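Local coordinates for protein flavin reductase (Uncultured bacterium, PDB 5CHO) that probably reduces flavin, binding FAD, to supply reduced flavin to the halogenase partner of a bacterial two-component tryptophan halogenase, at residues T46-V51 and H107-Y112. Sequence-based numbering, arbitrary orientation.
Sequences TGVTVV and HVALLY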
loop_
_atom_site.group_PDB
_atom_site.type_symbol
_atom_site.label_atom_id
_atom_site.label_comp_id
_atom_site.label_asym_id
_atom_site.label_seq_id
_atom_site.Cartn_x
_atom_site.Cartn_y
_atom_site.Cartn_z
ATOM N N THR A 46 -7.319 0.726 -2.041
ATOM C CA THR A 46 -6.445 1.501 -1.169
ATOM C C THR A 46 -7.228 2.635 -0.540
ATOM O O THR A 46 -8.263 3.043 -1.058
ATOM C CB THR A 46 -5.260 2.136 -1.920
ATOM O OG1 THR A 46 -5.747 3.194 -2.751
ATOM C CG2 THR A 46 -4.510 1.124 -2.772
ATOM N N GLY A 47 -6.716 3.155 0.567
ATOM C CA GLY A 47 -7.145 4.447 1.065
ATOM C C GLY A 47 -6.474 5.509 0.212
ATOM O O GLY A 47 -5.873 5.197 -0.816
ATOM N N VAL A 48 -6.567 6.765 0.626
ATOM C CA VAL A 48 -5.928 7.846 -0.119
ATOM C C VAL A 48 -5.312 8.849 0.836
ATOM O O VAL A 48 -5.936 9.226 1.828
ATOM C CB VAL A 48 -6.918 8.586 -1.033
ATOM C CG1 VAL A 48 -6.162 9.540 -1.949
ATOM C CG2 VAL A 48 -7.727 7.603 -1.856
ATOM N N THR A 49 -4.082 9.266 0.544
ATOM C CA THR A 49 -3.406 10.293 1.340
ATOM C C THR A 49 -3.023 11.524 0.535
ATOM O O THR A 49 -3.052 11.521 -0.696
ATOM C CB THR A 49 -2.106 9.772 1.985
ATOM O OG1 THR A 49 -1.069 9.750 1.001
ATOM C CG2 THR A 49 -2.283 8.379 2.554
ATOM N N VAL A 50 -2.672 12.580 1.259
ATOM C CA VAL A 50 -1.958 13.708 0.684
ATOM C C VAL A 50 -0.597 13.830 1.358
ATOM O O VAL A 50 -0.505 14.020 2.570
ATOM C CB VAL A 50 -2.736 15.023 0.835
ATOM C CG1 VAL A 50 -1.864 16.200 0.432
ATOM C CG2 VAL A 50 -3.988 14.982 -0.016
ATOM N N VAL A 51 0.449 13.700 0.552
ATOM C CA VAL A 51 1.824 13.855 1.003
ATOM C C VAL A 51 2.258 15.305 0.827
ATOM O O VAL A 51 2.048 15.885 -0.236
ATOM C CB VAL A 51 2.760 12.919 0.219
ATOM C CG1 VAL A 51 4.208 13.148 0.601
ATOM C CG2 VAL A 51 2.352 11.468 0.440
ATOM N N HIS A 107 -12.532 15.719 -2.934
ATOM C CA HIS A 107 -12.173 16.895 -3.710
ATOM C C HIS A 107 -10.717 17.271 -3.440
ATOM O O HIS A 107 -10.030 17.778 -4.324
ATOM C CB HIS A 107 -13.116 18.068 -3.399
ATOM C CG HIS A 107 -13.072 18.538 -1.980
ATOM N ND1 HIS A 107 -13.619 17.824 -0.935
ATOM C CD2 HIS A 107 -12.575 19.674 -1.434
ATOM C CE1 HIS A 107 -13.440 18.487 0.192
ATOM N NE2 HIS A 107 -12.810 19.617 -0.084
ATOM N N VAL A 108 -10.249 17.017 -2.221
ATOM C CA VAL A 108 -8.836 17.210 -1.898
ATOM C C VAL A 108 -7.945 16.246 -2.683
ATOM O O VAL A 108 -6.899 16.642 -3.200
ATOM C CB VAL A 108 -8.548 17.023 -0.393
ATOM C CG1 VAL A 108 -7.077 17.299 -0.100
ATOM C CG2 VAL A 108 -9.445 17.920 0.450
ATOM N N ALA A 109 -8.355 14.982 -2.756
ATOM C CA ALA A 109 -7.592 13.976 -3.484
ATOM C C ALA A 109 -7.484 14.367 -4.947
ATOM O O ALA A 109 -6.413 14.271 -5.547
ATOM C CB ALA A 109 -8.236 12.600 -3.349
ATOM N N LEU A 110 -8.601 14.802 -5.520
ATOM C CA LEU A 110 -8.627 15.186 -6.927
ATOM C C LEU A 110 -7.736 16.389 -7.190
ATOM O O LEU A 110 -6.913 16.362 -8.102
ATOM C CB LEU A 110 -10.053 15.501 -7.380
ATOM C CG LEU A 110 -10.949 14.278 -7.576
ATOM C CD1 LEU A 110 -12.406 14.686 -7.792
ATOM C CD2 LEU A 110 -10.431 13.415 -8.716
ATOM N N LEU A 111 -7.900 17.436 -6.383
ATOM C CA LEU A 111 -7.125 18.660 -6.547
ATOM C C LEU A 111 -5.626 18.405 -6.573
ATOM O O LEU A 111 -4.944 18.859 -7.489
ATOM C CB LEU A 111 -7.453 19.659 -5.432
ATOM C CG LEU A 111 -6.615 20.949 -5.437
ATOM C CD1 LEU A 111 -6.702 21.669 -6.782
ATOM C CD2 LEU A 111 -7.018 21.873 -4.298
ATOM N N TYR A 112 -5.108 17.676 -5.588
ATOM C CA TYR A 112 -3.665 17.511 -5.478
ATOM C C TYR A 112 -3.154 16.332 -6.284
ATOM O O TYR A 112 -1.983 15.971 -6.191
ATOM C CB TYR A 112 -3.261 17.406 -4.010
ATOM C CG TYR A 112 -3.496 18.727 -3.325
ATOM C CD1 TYR A 112 -2.652 19.798 -3.570
ATOM C CD2 TYR A 112 -4.559 18.919 -2.458
ATOM C CE1 TYR A 112 -2.858 21.017 -2.984
ATOM C CE2 TYR A 112 -4.767 20.147 -1.854
ATOM C CZ TYR A 112 -3.909 21.192 -2.122
ATOM O OH TYR A 112 -4.099 22.424 -1.534
#
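Val48 and Val50 of strand 46-53 pack against Val108 and Ala109 of helix 106-111 in a small, buried, apolar strand-on-helix contact of the flavin reductase-like domain, where the short helix packs beside strand 46-53 of the large antiparallel sheet. Beta-branched valines suit a strand, and both direct their CB toward the helix; Thr49 between them turns away, its OG1 hydrogen-bonded to Ala63 O. Val50 brings CG2 to within 3.9 Å of Val108 CG1, the two side chains crossing at about a right angle, and a single methyl of each makes the closest approach. With chi1 at -177°, CG1 of Val108 is the branch opposite the backbone N, and it is this branch that meets the strand. Farther along, Val48 CG1 rests 4.0 Å from Ala109 CB. The one-carbon side chain is consistent with a close approach of helix to strand, whose nearest CA atoms, those of Val50 and Ala109, are 7.0 Å apart. Leu179 touches both Val48 and Ala109, extending the apolar layer to strand 178-182. The site borders the cofactor: the side chain of Val48 lies about 4 Å from FAD, and Tyr112, just past the helix, touches the FAD. A polar tie, Ala109 O to Thr62 OG1, joins the helix to strand 59-63, but between 46-51 and 107-112 the fit of methyl groups, through dispersion and exclusion of water, joins helix to strand.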